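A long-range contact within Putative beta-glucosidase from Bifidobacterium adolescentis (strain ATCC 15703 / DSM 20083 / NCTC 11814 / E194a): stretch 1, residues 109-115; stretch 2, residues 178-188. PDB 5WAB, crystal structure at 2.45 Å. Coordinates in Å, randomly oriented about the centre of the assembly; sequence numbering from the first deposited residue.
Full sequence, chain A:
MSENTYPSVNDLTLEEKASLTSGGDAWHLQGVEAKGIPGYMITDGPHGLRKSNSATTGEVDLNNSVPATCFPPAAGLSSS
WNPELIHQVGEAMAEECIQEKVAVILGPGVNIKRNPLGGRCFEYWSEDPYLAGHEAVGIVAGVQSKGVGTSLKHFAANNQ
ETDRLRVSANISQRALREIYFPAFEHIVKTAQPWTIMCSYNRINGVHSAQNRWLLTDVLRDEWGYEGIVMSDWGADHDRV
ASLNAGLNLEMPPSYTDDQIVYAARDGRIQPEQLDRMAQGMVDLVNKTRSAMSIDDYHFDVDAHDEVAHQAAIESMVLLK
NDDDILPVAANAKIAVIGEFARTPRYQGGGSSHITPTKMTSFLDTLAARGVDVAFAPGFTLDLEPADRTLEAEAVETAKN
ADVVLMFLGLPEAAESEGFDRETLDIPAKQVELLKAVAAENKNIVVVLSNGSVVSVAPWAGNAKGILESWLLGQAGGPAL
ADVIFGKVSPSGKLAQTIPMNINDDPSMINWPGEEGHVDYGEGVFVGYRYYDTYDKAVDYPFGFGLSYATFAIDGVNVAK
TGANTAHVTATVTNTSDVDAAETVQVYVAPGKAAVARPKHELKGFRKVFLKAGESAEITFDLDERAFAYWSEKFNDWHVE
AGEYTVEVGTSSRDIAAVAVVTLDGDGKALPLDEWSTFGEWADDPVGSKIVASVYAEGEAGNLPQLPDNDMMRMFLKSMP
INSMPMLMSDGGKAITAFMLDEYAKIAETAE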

# COMPACT_ATOMS: atom_id res chain seq x y z
N GLY A 109 -4.89 -0.43 -4.58
CA GLY A 109 -4.36 0.90 -4.74
C GLY A 109 -2.94 0.94 -4.22
O GLY A 109 -2.65 0.44 -3.13
N VAL A 110 -2.03 1.49 -5.03
CA VAL A 110 -0.61 1.46 -4.72
C VAL A 110 -0.00 2.86 -4.71
O VAL A 110 1.21 3.01 -4.79
CB VAL A 110 0.16 0.52 -5.67
CG1 VAL A 110 -0.33 -0.89 -5.53
CG2 VAL A 110 0.05 0.98 -7.12
N ASN A 111 -0.83 3.90 -4.59
CA ASN A 111 -0.30 5.26 -4.56
C ASN A 111 0.62 5.46 -3.36
O ASN A 111 0.38 4.94 -2.27
CB ASN A 111 -1.42 6.29 -4.52
CG ASN A 111 -2.28 6.27 -5.77
OD1 ASN A 111 -3.45 5.91 -5.72
ND2 ASN A 111 -1.69 6.65 -6.89
N ILE A 112 1.71 6.19 -3.59
CA ILE A 112 2.67 6.48 -2.54
C ILE A 112 2.03 7.37 -1.48
O ILE A 112 1.34 8.34 -1.81
CB ILE A 112 3.93 7.13 -3.13
CG1 ILE A 112 4.64 6.15 -4.06
CG2 ILE A 112 4.86 7.62 -2.04
CD1 ILE A 112 5.05 4.85 -3.38
N LYS A 113 2.24 7.02 -0.21
CA LYS A 113 1.82 7.87 0.90
C LYS A 113 2.87 8.97 1.06
O LYS A 113 3.78 8.90 1.89
CB LYS A 113 1.65 7.04 2.17
CG LYS A 113 0.69 5.90 1.97
CD LYS A 113 0.42 5.11 3.22
CE LYS A 113 -0.38 3.87 2.85
NZ LYS A 113 -0.81 3.02 3.99
N ARG A 114 2.75 9.99 0.20
CA ARG A 114 3.66 11.13 0.26
C ARG A 114 3.57 11.82 1.61
O ARG A 114 4.59 12.14 2.22
CB ARG A 114 3.33 12.10 -0.87
CG ARG A 114 3.95 13.48 -0.72
CD ARG A 114 3.59 14.33 -1.93
NE ARG A 114 4.26 15.62 -1.95
CZ ARG A 114 3.65 16.78 -1.76
NH1 ARG A 114 2.34 16.80 -1.54
NH2 ARG A 114 4.33 17.92 -1.79
N ASN A 115 2.35 12.04 2.09
CA ASN A 115 2.09 12.67 3.37
C ASN A 115 1.07 11.84 4.13
O ASN A 115 0.02 11.47 3.56
CB ASN A 115 1.59 14.10 3.16
CG ASN A 115 1.41 14.85 4.46
OD1 ASN A 115 0.57 14.49 5.28
ND2 ASN A 115 2.21 15.89 4.65
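Stretch 2, residues 178-188: EIYFPAFEHIV

Stretch 2 is largely helical and packs against an irregular segment with no regular helix or strand. Helix entering from earlier in the chain covers Glu 178, with a wider pi-type turn at 178 to 180, and a helix carries Ala 183 to Val 188 and continues beyond. In this later helix the amide N of Glu 185 bonds to Phe 181 O at 2.8 Å, that of His 186 to Pro 182 O at 2.8 Å, and that of Val 188 to Phe 184 O at 3.0 Å; the bond from Ile 187 N to Ala 183 O, at 3.3 Å, is weak. Stretch 1 has no such regularity, its one internal backbone bond being a weak one from Arg 114 N to Ile 112 O at 3.0 Å. The two stretches run in opposite senses: Val 110 CA is nearest Ala 183 CA at 6.6 Å, whereas Ile 112 CA, further along, is nearest the earlier Tyr 180 CA at 6.1 Å.

Apolar packing dominates the 414 Å² of buried surface. Val 110 points toward the helix and meets residues on successive turns. Its CB lies 4.3 Å from Ala 183 CB, the methyl of Ala 183 packing against it, and its CG1 is 3.9 Å from Ile 187 CD1, at the end of a longer side chain that also points toward stretch 1. Ile 112, the second residue to bury a large area here, places CG2 3.9 Å from Ile 179 CG2, and its CG1 comes within 3.2 Å of Ile 179 O, a tight approach of carbon to carbonyl.

The CA-to-CB bonds of Tyr 180 and Phe 184 point sideways relative to stretch 1, yet their rings reach back to it. Val 110 CG2 sits over one face of the Phe 184 ring, 3.6 Å from its centroid and 15° off the normal, a CH-pi contact that suits a branched aliphatic side chain. Asn 111 points away, but its end returns to the edge of the same ring, with ND2 4.0 Å from Phe 184 CZ; its amide is hydrogen-bonded elsewhere in the structure. Tyr 180 CD1 lies 3.8 Å from Ile 112 CB, while its OH is 3.6 Å from Arg 114 CD, so the tyrosine side chain spans Ile 112 and the carbon chain of Arg 114.

No direct hydrogen bond joins the stretches. A water supplies the polar link, donating to Val 110 O at 2.8 Å and to Tyr 180 O at 3.0 Å, and so bridges two backbone carbonyls that, both being acceptors, could not bond to each other.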

# COMPACT_ATOMS: atom_id res chain seq x y z
N GLU A 178 11.32 7.43 -9.75
CA GLU A 178 11.86 6.71 -8.60
C GLU A 178 10.87 6.51 -7.47
O GLU A 178 11.02 5.56 -6.69
CB GLU A 178 13.11 7.42 -8.05
CG GLU A 178 14.27 7.52 -9.02
CD GLU A 178 15.56 7.96 -8.34
OE1 GLU A 178 15.69 7.73 -7.12
OE2 GLU A 178 16.42 8.55 -9.03
N ILE A 179 9.86 7.38 -7.33
CA ILE A 179 8.93 7.33 -6.20
C ILE A 179 7.56 6.82 -6.63
O ILE A 179 7.07 5.82 -6.11
CB ILE A 179 8.82 8.70 -5.49
CG1 ILE A 179 10.20 9.22 -5.07
CG2 ILE A 179 7.87 8.60 -4.32
CD1 ILE A 179 10.94 8.32 -4.09
N TYR A 180 6.91 7.51 -7.57
CA TYR A 180 5.50 7.27 -7.83
C TYR A 180 5.24 6.24 -8.92
O TYR A 180 4.11 5.73 -9.01
CB TYR A 180 4.82 8.61 -8.19
CG TYR A 180 5.04 9.63 -7.10
CD1 TYR A 180 4.24 9.64 -5.97
CD2 TYR A 180 6.09 10.54 -7.17
CE1 TYR A 180 4.45 10.55 -4.95
CE2 TYR A 180 6.31 11.46 -6.15
CZ TYR A 180 5.48 11.45 -5.04
OH TYR A 180 5.68 12.35 -4.01
N PHE A 181 6.25 5.86 -9.69
CA PHE A 181 6.10 4.86 -10.74
C PHE A 181 6.51 3.45 -10.32
O PHE A 181 5.80 2.50 -10.69
CB PHE A 181 6.91 5.26 -11.99
CG PHE A 181 6.23 6.29 -12.85
CD1 PHE A 181 4.94 6.72 -12.57
CD2 PHE A 181 6.89 6.86 -13.92
CE1 PHE A 181 4.31 7.67 -13.36
CE2 PHE A 181 6.28 7.82 -14.72
CZ PHE A 181 4.99 8.22 -14.44
N PRO A 182 7.62 3.24 -9.59
CA PRO A 182 8.16 1.87 -9.45
C PRO A 182 7.17 0.83 -8.95
O PRO A 182 7.27 -0.34 -9.36
CB PRO A 182 9.32 2.05 -8.48
CG PRO A 182 9.79 3.41 -8.74
CD PRO A 182 8.54 4.22 -8.98
N ALA A 183 6.24 1.19 -8.06
CA ALA A 183 5.24 0.22 -7.61
C ALA A 183 4.32 -0.19 -8.76
O ALA A 183 4.02 -1.38 -8.92
CB ALA A 183 4.43 0.79 -6.45
N PHE A 184 3.88 0.78 -9.56
CA PHE A 184 3.11 0.45 -10.76
C PHE A 184 3.96 -0.37 -11.72
O PHE A 184 3.50 -1.38 -12.27
CB PHE A 184 2.61 1.73 -11.43
CG PHE A 184 1.50 2.43 -10.69
CD1 PHE A 184 0.20 1.97 -10.77
CD2 PHE A 184 1.75 3.58 -9.94
CE1 PHE A 184 -0.84 2.62 -10.11
CE2 PHE A 184 0.72 4.24 -9.28
CZ PHE A 184 -0.58 3.75 -9.37
N GLU A 185 5.20 0.05 -11.95
CA GLU A 185 6.07 -0.63 -12.91
C GLU A 185 6.31 -2.08 -12.52
O GLU A 185 6.22 -2.98 -13.36
CB GLU A 185 7.39 0.13 -13.04
CG GLU A 185 8.36 -0.49 -14.06
CD GLU A 185 9.76 0.09 -13.98
OE1 GLU A 185 10.05 0.87 -13.05
OE2 GLU A 185 10.59 -0.25 -14.86
N HIS A 186 6.57 -2.34 -11.23
CA HIS A 186 6.89 -3.71 -10.81
C HIS A 186 5.70 -4.64 -10.96
O HIS A 186 5.86 -5.79 -11.37
CB HIS A 186 7.36 -3.71 -9.35
CG HIS A 186 7.63 -5.09 -8.82
ND1 HIS A 186 8.74 -5.83 -9.17
CD2 HIS A 186 6.89 -5.88 -8.00
CE1 HIS A 186 8.69 -7.00 -8.57
NE2 HIS A 186 7.58 -7.06 -7.86
N ILE A 187 4.50 -4.18 -10.61
CA ILE A 187 3.33 -5.04 -10.71
C ILE A 187 2.97 -5.29 -12.18
O ILE A 187 2.56 -6.40 -12.55
CB ILE A 187 2.18 -4.41 -9.91
CG1 ILE A 187 2.61 -4.30 -8.44
CG2 ILE A 187 0.93 -5.23 -10.06
CD1 ILE A 187 1.60 -3.63 -7.53
N VAL A 188 3.15 -4.28 -13.04
CA VAL A 188 2.86 -4.46 -14.46
C VAL A 188 3.83 -5.46 -15.08
O VAL A 188 3.45 -6.29 -15.91
CB VAL A 188 2.92 -3.10 -15.19
CG1 VAL A 188 3.10 -3.30 -16.69
CG2 VAL A 188 1.66 -2.29 -14.92
O HOH W 1 2.78 4.23 -6.78